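Local atomic coordinates of CHAD domain (Ricinus communis, PDB entry 6QV5), a protein that probably binds inorganic polyphosphate, as CHAD domains are known to do, through an all-helical fold that also carries a zinc ion. Residues 22-25 with 26-30; 65-68 with 69-73; 78-81 with 82-86; 176-179 with 180-184. All coordinates share one frame; numbering follows the deposited sequence.

Interaction 1: residues 22-25 with 26-30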
loop_
_atom_site.group_PDB
_atom_site.type_symbol
_atom_site.label_atom_id
_atom_site.label_comp_id
_atom_site.label_asym_id
_atom_site.label_seq_id
_atom_site.Cartn_x
_atom_site.Cartn_y
_atom_site.Cartn_z
ATOM N N ALA A 22 -8.529 -17.125 19.401
ATOM C CA ALA A 22 -9.439 -16.173 20.047
ATOM C C ALA A 22 -8.940 -15.763 21.440
ATOM O O ALA A 22 -9.117 -14.609 21.836
ATOM C CB ALA A 22 -10.835 -16.768 20.144
ATOM N N ASP A 23 -8.298 -16.703 22.160
ATOM C CA ASP A 23 -7.756 -16.510 23.508
ATOM C C ASP A 23 -6.272 -16.077 23.521
ATOM O O ASP A 23 -5.658 -16.044 24.591
ATOM C CB ASP A 23 -7.977 -17.784 24.351
ATOM C CG ASP A 23 -7.274 -19.025 23.824
ATOM O OD1 ASP A 23 -7.446 -19.346 22.623
ATOM O OD2 ASP A 23 -6.562 -19.685 24.615
ATOM N N ALA A 24 -5.708 -15.729 22.346
ATOM C CA ALA A 24 -4.312 -15.300 22.208
ATOM C C ALA A 24 -4.049 -13.932 22.838
ATOM O O ALA A 24 -4.908 -13.048 22.782
ATOM C CB ALA A 24 -3.901 -15.290 20.744
ATOM N N ALA A 25 -2.857 -13.771 23.443
ATOM C CA ALA A 25 -2.420 -12.538 24.101
ATOM C C ALA A 25 -1.779 -11.564 23.107
ATOM O O ALA A 25 -1.416 -11.968 21.999
ATOM C CB ALA A 25 -1.437 -12.869 25.216
ATOM N N LEU A 26 -1.635 -10.280 23.511
ATOM C CA LEU A 26 -1.005 -9.229 22.703
ATOM C C LEU A 26 0.485 -9.537 22.487
ATOM O O LEU A 26 1.026 -9.220 21.427
ATOM C CB LEU A 26 -1.210 -7.841 23.351
ATOM C CG LEU A 26 -0.679 -6.599 22.600
ATOM C CD1 LEU A 26 -1.347 -6.420 21.242
ATOM C CD2 LEU A 26 -0.861 -5.347 23.430
ATOM N N SER A 27 1.118 -10.213 23.470
ATOM C CA SER A 27 2.517 -10.643 23.429
ATOM C C SER A 27 2.746 -11.747 22.376
ATOM O O SER A 27 3.893 -12.023 22.020
ATOM C CB SER A 27 2.967 -11.122 24.808
ATOM O OG SER A 27 2.315 -12.322 25.192
ATOM N N GLU A 28 1.653 -12.373 21.896
ATOM C CA GLU A 28 1.658 -13.441 20.893
ATOM C C GLU A 28 1.251 -12.907 19.518
ATOM O O GLU A 28 1.813 -13.338 18.511
ATOM C CB GLU A 28 0.720 -14.587 21.312
ATOM C CG GLU A 28 1.150 -15.311 22.581
ATOM C CD GLU A 28 0.167 -16.320 23.149
ATOM O OE1 GLU A 28 -1.060 -16.086 23.062
ATOM O OE2 GLU A 28 0.632 -17.341 23.705
ATOM N N ALA A 29 0.277 -11.971 19.480
ATOM C CA ALA A 29 -0.245 -11.359 18.256
ATOM C C ALA A 29 0.760 -10.415 17.590
ATOM O O ALA A 29 0.969 -10.521 16.383
ATOM C CB ALA A 29 -1.548 -10.629 18.544
ATOM N N PHE A 30 1.375 -9.502 18.376
ATOM C CA PHE A 30 2.372 -8.520 17.928
ATOM C C PHE A 30 3.537 -9.156 17.129
ATOM O O PHE A 30 3.755 -8.706 16.002
ATOM C CB PHE A 30 2.868 -7.678 19.120
ATOM C CG PHE A 30 4.020 -6.728 18.895
ATOM C CD1 PHE A 30 3.795 -5.425 18.469
ATOM C CD2 PHE A 30 5.322 -7.102 19.211
ATOM C CE1 PHE A 30 4.856 -4.529 18.310
ATOM C CE2 PHE A 30 6.385 -6.210 19.042
ATOM C CZ PHE A 30 6.144 -4.927 18.600
#
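Glu28 folds back over the start of its own helix and takes the backbone N-H of Ala25, the N-cap residue. The bond from Ala25 N to Glu28 OE1 is 3.0 Å long and nearly straight, with an N-H...O angle of 169°. It reaches the oxygen on its anti side, somewhat out of the carboxylate plane. CG of Glu28 stands opposite the carbonyl carbon (chi1 -64°) and the chain then runs extended, which carries the carboxylate back along the incoming backbone. There OE1 also lies 3.5 Å from Ala24 CA.

The carbonyl of Ala25 works in the other direction and accepts twice. Ala29 N donates to Ala25 O at 3.0 Å in the carbonyl plane, the first i to i+4 bond of the helix. Glu28 N reaches the same Ala25 O at 3.1 Å from well above that plane. Both backbone polar atoms of Ala25 are thus engaged by the first turn, although its methyl side chain offers no cap of its own.

Elsewhere the backbones of Ala24 and Leu26 bond to Ala171 and Gly169, while Leu26 packs on Phe74, Leu167 and Phe174. At the N terminus of helix 26-42, then, Glu28 supplies the half of a capping box in which the N3 side chain accepts the N-cap N-H; the reciprocal bond, from an N-cap side chain to the N3 N-H, cannot form with alanine.

Interaction 2: residues 65-68 with 69-73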
loop_
_atom_site.group_PDB
_atom_site.type_symbol
_atom_site.label_atom_id
_atom_site.label_comp_id
_atom_site.label_asym_id
_atom_site.label_seq_id
_atom_site.Cartn_x
_atom_site.Cartn_y
_atom_site.Cartn_z
ATOM N N ARG A 65 4.119 -1.533 3.021
ATOM C CA ARG A 65 2.928 -0.767 3.401
ATOM C C ARG A 65 2.206 -1.412 4.584
ATOM O O ARG A 65 1.794 -0.699 5.501
ATOM C CB ARG A 65 1.964 -0.624 2.217
ATOM C CG ARG A 65 2.243 0.584 1.349
ATOM C CD ARG A 65 1.010 0.969 0.560
ATOM N NE ARG A 65 1.353 1.728 -0.642
ATOM C CZ ARG A 65 1.572 1.182 -1.834
ATOM N NH1 ARG A 65 1.480 -0.131 -1.999
ATOM N NH2 ARG A 65 1.877 1.948 -2.874
ATOM N N ARG A 66 2.072 -2.761 4.565
ATOM C CA ARG A 66 1.443 -3.562 5.624
ATOM C C ARG A 66 2.230 -3.436 6.928
ATOM O O ARG A 66 1.625 -3.334 7.995
ATOM C CB ARG A 66 1.343 -5.040 5.212
ATOM C CG ARG A 66 0.194 -5.338 4.263
ATOM C CD ARG A 66 0.165 -6.788 3.818
ATOM N NE ARG A 66 -0.339 -7.675 4.868
ATOM C CZ ARG A 66 0.408 -8.537 5.550
ATOM N NH1 ARG A 66 -0.138 -9.296 6.490
ATOM N NH2 ARG A 66 1.705 -8.653 5.294
ATOM N N LEU A 67 3.576 -3.419 6.833
ATOM C CA LEU A 67 4.485 -3.273 7.967
ATOM C C LEU A 67 4.344 -1.885 8.608
ATOM O O LEU A 67 4.239 -1.797 9.832
ATOM C CB LEU A 67 5.941 -3.537 7.526
ATOM C CG LEU A 67 7.035 -3.418 8.597
ATOM C CD1 LEU A 67 7.097 -4.661 9.478
ATOM C CD2 LEU A 67 8.386 -3.169 7.961
ATOM N N ARG A 68 4.322 -0.816 7.781
ATOM C CA ARG A 68 4.186 0.568 8.241
ATOM C C ARG A 68 2.848 0.810 8.952
ATOM O O ARG A 68 2.832 1.473 9.992
ATOM C CB ARG A 68 4.389 1.560 7.088
ATOM C CG ARG A 68 4.967 2.890 7.554
ATOM C CD ARG A 68 4.560 4.044 6.661
ATOM N NE ARG A 68 5.380 4.130 5.451
ATOM C CZ ARG A 68 6.496 4.848 5.347
ATOM N NH1 ARG A 68 6.946 5.543 6.385
ATOM N NH2 ARG A 68 7.167 4.876 4.204
ATOM N N SER A 69 1.742 0.248 8.411
ATOM C CA SER A 69 0.406 0.362 9.004
ATOM C C SER A 69 0.317 -0.419 10.320
ATOM O O SER A 69 -0.362 0.030 11.244
ATOM C CB SER A 69 -0.675 -0.088 8.023
ATOM O OG SER A 69 -0.558 -1.462 7.693
ATOM N N ALA A 70 1.026 -1.568 10.409
ATOM C CA ALA A 70 1.090 -2.400 11.617
ATOM C C ALA A 70 1.850 -1.663 12.724
ATOM O O ALA A 70 1.443 -1.723 13.880
ATOM C CB ALA A 70 1.761 -3.731 11.315
ATOM N N LEU A 71 2.925 -0.933 12.365
ATOM C CA LEU A 71 3.712 -0.146 13.319
ATOM C C LEU A 71 2.934 1.087 13.798
ATOM O O LEU A 71 3.158 1.551 14.917
ATOM C CB LEU A 71 5.070 0.265 12.723
ATOM C CG LEU A 71 6.091 -0.858 12.520
ATOM C CD1 LEU A 71 7.048 -0.523 11.404
ATOM C CD2 LEU A 71 6.857 -1.156 13.794
ATOM N N LYS A 72 2.009 1.596 12.958
ATOM C CA LYS A 72 1.166 2.751 13.262
ATOM C C LYS A 72 0.110 2.407 14.316
ATOM O O LYS A 72 -0.128 3.215 15.216
ATOM C CB LYS A 72 0.513 3.302 11.984
ATOM C CG LYS A 72 0.107 4.773 12.090
ATOM C CD LYS A 72 -0.193 5.404 10.727
ATOM C CE LYS A 72 1.032 5.938 10.009
ATOM N NZ LYS A 72 1.592 7.149 10.669
ATOM N N LEU A 73 -0.519 1.216 14.213
ATOM C CA LEU A 73 -1.525 0.776 15.183
ATOM C C LEU A 73 -0.890 0.325 16.505
ATOM O O LEU A 73 -1.485 0.529 17.563
ATOM C CB LEU A 73 -2.499 -0.281 14.613
ATOM C CG LEU A 73 -1.918 -1.537 13.958
ATOM C CD1 LEU A 73 -1.871 -2.700 14.939
ATOM C CD2 LEU A 73 -2.741 -1.940 12.754
#
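Leu67 and Leu71, one helical turn apart, lie side by side and point the same way, with Leu67 CG 4.0 Å from Leu71 CD1. Their first torsions differ. Leu67 sends CG away from its backbone N (chi1 180°), whereas Leu71 keeps CG beside the N (chi1 -70°), leaning back so that CG and CD1 come over the carbonyl oxygen of Leu67. The pair forms part of an apolar face: Leu67 meets Leu34, Cys37 and Ile41 of helix 26-42, as well as Leu156, while Leu71 meets Trp159 of helix 147-163.

Ser69 turns to another side of the helix, where it packs on Tyr213 of helix 198-217. Its hydroxyl is directed back along the helix and donates to Arg66 O at 2.9 Å, from above the carbonyl plane. Ala70 N gives the same oxygen its regular helical bond of 3.1 Å, and both donors approach from one face of that plane. The hydroxyl hydrogen is therefore used within the helix itself, a common arrangement for serine.

The guanidinium groups of Arg66 and Arg68 find their partners on other helices: Arg66, buried among Cys37, Tyr213 and Phe217, bonds Asn36 through NH1, and Arg68 bonds Ser89 through NH1. Leucines four apart on one face, as here, are typical of a helix packed in an all-helical bundle.

Interaction 3: residues 78-81 with 82-86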
loop_
_atom_site.group_PDB
_atom_site.type_symbol
_atom_site.label_atom_id
_atom_site.label_comp_id
_atom_site.label_asym_id
_atom_site.label_seq_id
_atom_site.Cartn_x
_atom_site.Cartn_y
_atom_site.Cartn_z
ATOM N N ALA A 78 3.922 -0.137 21.647
ATOM C CA ALA A 78 5.316 -0.366 21.273
ATOM C C ALA A 78 5.782 0.657 20.213
ATOM O O ALA A 78 5.629 0.407 19.012
ATOM C CB ALA A 78 5.484 -1.790 20.754
ATOM N N PRO A 79 6.342 1.821 20.624
ATOM C CA PRO A 79 6.794 2.799 19.620
ATOM C C PRO A 79 8.110 2.395 18.961
ATOM O O PRO A 79 9.088 2.092 19.648
ATOM C CB PRO A 79 6.891 4.111 20.404
ATOM C CG PRO A 79 7.081 3.706 21.823
ATOM C CD PRO A 79 6.605 2.291 22.002
ATOM N N CYS A 80 8.109 2.359 17.619
ATOM C CA CYS A 80 9.257 1.992 16.791
ATOM C C CYS A 80 10.338 3.084 16.853
ATOM O O CYS A 80 9.993 4.263 16.713
ATOM C CB CYS A 80 8.811 1.723 15.356
ATOM S SG CYS A 80 10.062 0.923 14.319
ATOM N N PRO A 81 11.638 2.731 17.060
ATOM C CA PRO A 81 12.689 3.769 17.112
ATOM C C PRO A 81 12.727 4.666 15.867
ATOM O O PRO A 81 12.501 4.161 14.763
ATOM C CB PRO A 81 13.982 2.961 17.268
ATOM C CG PRO A 81 13.557 1.672 17.858
ATOM C CD PRO A 81 12.213 1.385 17.263
ATOM N N PRO A 82 12.974 5.995 16.023
ATOM C CA PRO A 82 12.971 6.896 14.851
ATOM C C PRO A 82 13.946 6.533 13.732
ATOM O O PRO A 82 13.629 6.782 12.569
ATOM C CB PRO A 82 13.279 8.271 15.453
ATOM C CG PRO A 82 13.912 7.984 16.775
ATOM C CD PRO A 82 13.237 6.745 17.267
ATOM N N ALA A 83 15.108 5.937 14.076
ATOM C CA ALA A 83 16.133 5.506 13.118
ATOM C C ALA A 83 15.599 4.424 12.171
ATOM O O ALA A 83 15.884 4.477 10.973
ATOM C CB ALA A 83 17.365 5.005 13.853
ATOM N N LEU A 84 14.803 3.466 12.704
ATOM C CA LEU A 84 14.191 2.387 11.923
ATOM C C LEU A 84 13.096 2.934 11.014
ATOM O O LEU A 84 13.014 2.527 9.854
ATOM C CB LEU A 84 13.628 1.275 12.828
ATOM C CG LEU A 84 14.636 0.330 13.488
ATOM C CD1 LEU A 84 13.956 -0.544 14.519
ATOM C CD2 LEU A 84 15.324 -0.557 12.465
ATOM N N GLN A 85 12.283 3.883 11.531
ATOM C CA GLN A 85 11.195 4.543 10.801
ATOM C C GLN A 85 11.707 5.330 9.589
ATOM O O GLN A 85 11.004 5.408 8.580
ATOM C CB GLN A 85 10.366 5.440 11.735
ATOM C CG GLN A 85 9.471 4.655 12.691
ATOM C CD GLN A 85 8.604 5.556 13.532
ATOM O OE1 GLN A 85 9.050 6.140 14.525
ATOM N NE2 GLN A 85 7.340 5.680 13.157
ATOM N N ASP A 86 12.937 5.884 9.679
ATOM C CA ASP A 86 13.589 6.618 8.590
ATOM C C ASP A 86 14.004 5.649 7.479
ATOM O O ASP A 86 13.867 5.979 6.300
ATOM C CB ASP A 86 14.820 7.395 9.103
ATOM C CG ASP A 86 14.536 8.521 10.085
ATOM O OD1 ASP A 86 13.376 8.996 10.134
ATOM O OD2 ASP A 86 15.475 8.936 10.797
#
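Cys80 and Pro81 meet the first turn at the N terminus of helix 82-108, with Pro81 in the N-cap position and Pro82 as the first helical residue in this all-helical domain. The side chain of Leu84 can be traced inward across the turn. Its CB lies 3.9 Å from Cys80 SG, the thiol having been carried toward the helix by a chi1 of -168° that sets it opposite the backbone N. The same CB also rests against the carbonyl oxygen of Pro81. From there CG stays beside the backbone N of Leu84 (chi1 -74°), and the branch that touches is CD1, which comes to 3.8 Å from CD of Pro81 and close to CG of that ring. Leucine and proline thus lie alongside each other, pointing the same way. Beyond them helix 147-163 covers this face, with Leu152 and Thr155 on Leu84 and Trp159 on Pro81.

On the ring of Pro82 the nitrogen carries no hydrogen, a loss that costs no bond in the first turn, where backbone N-H groups have no helical carbonyl before them. Pro82 CD sits 3.9 Å from Pro81 CB. Leu84 N approaches Pro81 O in a weak bond. The helical hydrogen bonding proper starts with Gln85 N, which donates to Pro81 O in the carbonyl plane at 3.3 Å and 163°.

Interaction 4: residues 176-179 with 180-184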
loop_
_atom_site.group_PDB
_atom_site.type_symbol
_atom_site.label_atom_id
_atom_site.label_comp_id
_atom_site.label_asym_id
_atom_site.label_seq_id
_atom_site.Cartn_x
_atom_site.Cartn_y
_atom_site.Cartn_z
ATOM N N ARG A 176 -10.119 -4.529 19.536
ATOM C CA ARG A 176 -11.408 -3.831 19.624
ATOM C C ARG A 176 -11.245 -2.307 19.733
ATOM O O ARG A 176 -12.047 -1.578 19.154
ATOM C CB ARG A 176 -12.318 -4.403 20.735
ATOM C CG ARG A 176 -11.891 -4.127 22.176
ATOM C CD ARG A 176 -12.950 -4.589 23.158
ATOM N NE ARG A 176 -12.688 -5.945 23.642
ATOM C CZ ARG A 176 -13.622 -6.785 24.078
ATOM N NH1 ARG A 176 -14.901 -6.425 24.081
ATOM N NH2 ARG A 176 -13.288 -7.994 24.505
ATOM N N GLN A 177 -10.188 -1.839 20.431
ATOM C CA GLN A 177 -9.876 -0.416 20.604
ATOM C C GLN A 177 -9.417 0.202 19.278
ATOM O O GLN A 177 -9.821 1.320 18.953
ATOM C CB GLN A 177 -8.804 -0.217 21.690
ATOM C CG GLN A 177 -9.275 -0.554 23.105
ATOM C CD GLN A 177 -8.151 -0.539 24.115
ATOM O OE1 GLN A 177 -7.095 -1.158 23.932
ATOM N NE2 GLN A 177 -8.362 0.157 25.223
ATOM N N ILE A 178 -8.585 -0.539 18.516
ATOM C CA ILE A 178 -8.044 -0.138 17.211
ATOM C C ILE A 178 -9.148 -0.177 16.140
ATOM O O ILE A 178 -9.283 0.780 15.375
ATOM C CB ILE A 178 -6.785 -0.994 16.842
ATOM C CG1 ILE A 178 -5.625 -0.819 17.872
ATOM C CG2 ILE A 178 -6.296 -0.767 15.398
ATOM C CD1 ILE A 178 -4.952 0.620 18.019
ATOM N N MET A 179 -9.938 -1.273 16.103
ATOM C CA MET A 179 -11.041 -1.470 15.156
ATOM C C MET A 179 -12.154 -0.440 15.326
ATOM O O MET A 179 -12.757 -0.043 14.330
ATOM C CB MET A 179 -11.592 -2.903 15.224
ATOM C CG MET A 179 -11.717 -3.574 13.865
ATOM S SD MET A 179 -10.173 -3.684 12.914
ATOM C CE MET A 179 -9.411 -5.095 13.676
ATOM N N GLN A 180 -12.414 0.008 16.576
ATOM C CA GLN A 180 -13.414 1.040 16.864
ATOM C C GLN A 180 -12.928 2.388 16.333
ATOM O O GLN A 180 -13.716 3.111 15.728
ATOM C CB GLN A 180 -13.718 1.134 18.367
ATOM C CG GLN A 180 -14.876 0.243 18.813
ATOM C CD GLN A 180 -15.143 0.290 20.303
ATOM O OE1 GLN A 180 -14.620 1.133 21.046
ATOM N NE2 GLN A 180 -15.977 -0.625 20.777
ATOM N N HIS A 181 -11.628 2.699 16.528
ATOM C CA HIS A 181 -10.993 3.934 16.063
ATOM C C HIS A 181 -10.903 3.998 14.534
ATOM O O HIS A 181 -11.180 5.054 13.968
ATOM C CB HIS A 181 -9.607 4.127 16.716
ATOM C CG HIS A 181 -8.775 5.199 16.077
ATOM N ND1 HIS A 181 -7.696 4.888 15.265
ATOM C CD2 HIS A 181 -8.922 6.546 16.109
ATOM C CE1 HIS A 181 -7.210 6.048 14.853
ATOM N NE2 HIS A 181 -7.916 7.073 15.333
ATOM N N LEU A 182 -10.521 2.882 13.877
ATOM C CA LEU A 182 -10.382 2.814 12.419
ATOM C C LEU A 182 -11.710 2.871 11.669
ATOM O O LEU A 182 -11.762 3.479 10.600
ATOM C CB LEU A 182 -9.553 1.601 11.973
ATOM C CG LEU A 182 -8.034 1.722 12.155
ATOM C CD1 LEU A 182 -7.363 0.394 11.943
ATOM C CD2 LEU A 182 -7.428 2.755 11.209
ATOM N N HIS A 183 -12.780 2.256 12.223
ATOM C CA HIS A 183 -14.122 2.296 11.629
ATOM C C HIS A 183 -14.672 3.722 11.764
ATOM O O HIS A 183 -15.285 4.231 10.825
ATOM C CB HIS A 183 -15.058 1.267 12.295
ATOM C CG HIS A 183 -16.426 1.192 11.684
ATOM N ND1 HIS A 183 -16.622 0.705 10.403
ATOM C CD2 HIS A 183 -17.626 1.531 12.207
ATOM C CE1 HIS A 183 -17.925 0.773 10.187
ATOM N NE2 HIS A 183 -18.570 1.266 11.243
ATOM N N LYS A 184 -14.399 4.369 12.920
ATOM C CA LYS A 184 -14.770 5.748 13.251
ATOM C C LYS A 184 -14.035 6.714 12.318
ATOM O O LYS A 184 -14.657 7.648 11.812
ATOM C CB LYS A 184 -14.431 6.040 14.729
ATOM C CG LYS A 184 -14.612 7.487 15.197
ATOM C CD LYS A 184 -14.324 7.652 16.694
ATOM C CE LYS A 184 -12.854 7.654 17.055
ATOM N NZ LYS A 184 -12.652 7.523 18.523
#
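Ile178 and Leu182 sit one helical turn apart and meet through a single branch each, Ile178 CG2 lying 3.8 Å from Leu182 CD1. The isoleucine places CG2 opposite its backbone N and CG1 beside it (chi1 -61°), so the methyl group, and not the longer ethyl arm, faces the leucine. Leu182 has CG beside its own N (chi1 -77°), which lays the side chain back toward Ile178, with CB 3.5 Å from Ile178 O. The two side chains run alongside each other and point the same way.

Met179 is bent about both CB-CG and CG-SD, a compact shape that packs against Leu215, Phe218 and Tyr222, while Leu182 turns to Arg210 and Ala214 of helix 198-217. Gln180 is extended beyond CG and lies along the preceding turn, its CG 3.4 Å from Arg176 O. His183 swings its ring away from the local turn, and ND1 bonds to the hydroxyl of Tyr230, whose ring it meets at an intermediate angle.

Beneath the side chains the i to i+4 bonds vary: Leu182 N to Ile178 O, 2.9 Å, runs nearly along the C=O axis, while His181 N to Gln177 O is weak at 3.3 Å. Across this turn, then, side chains meet by dispersion and the polar bonding belongs to the backbone, while His183 uses ND1 to join helix 171-192 to helix 224-260 through Tyr230.

How the interactions relate
All four contacts follow in series along the chain, none nesting within or crossing another; each joins adjacent residues and so closes no loop. Interaction 1 opens helix 26-42, and interaction 2 belongs to the last turns of helix 54-73. Interaction 3 ends the loop after that helix and begins helix 82-108, while interaction 4 lies within helix 171-192. They touch at three places. Phe30 CE1 packs on Ala78 CB at 3.7 Å and Leu71 CD2 on Cys80 CB at 3.8 Å, so loop 78-81 lies against both helix 26-42 and helix 54-73. Leu73 O touches Ile178 CD1, joining the end of helix 54-73 to helix 171-192. The pairs 1-2, 1-4 and 3-4 do not touch.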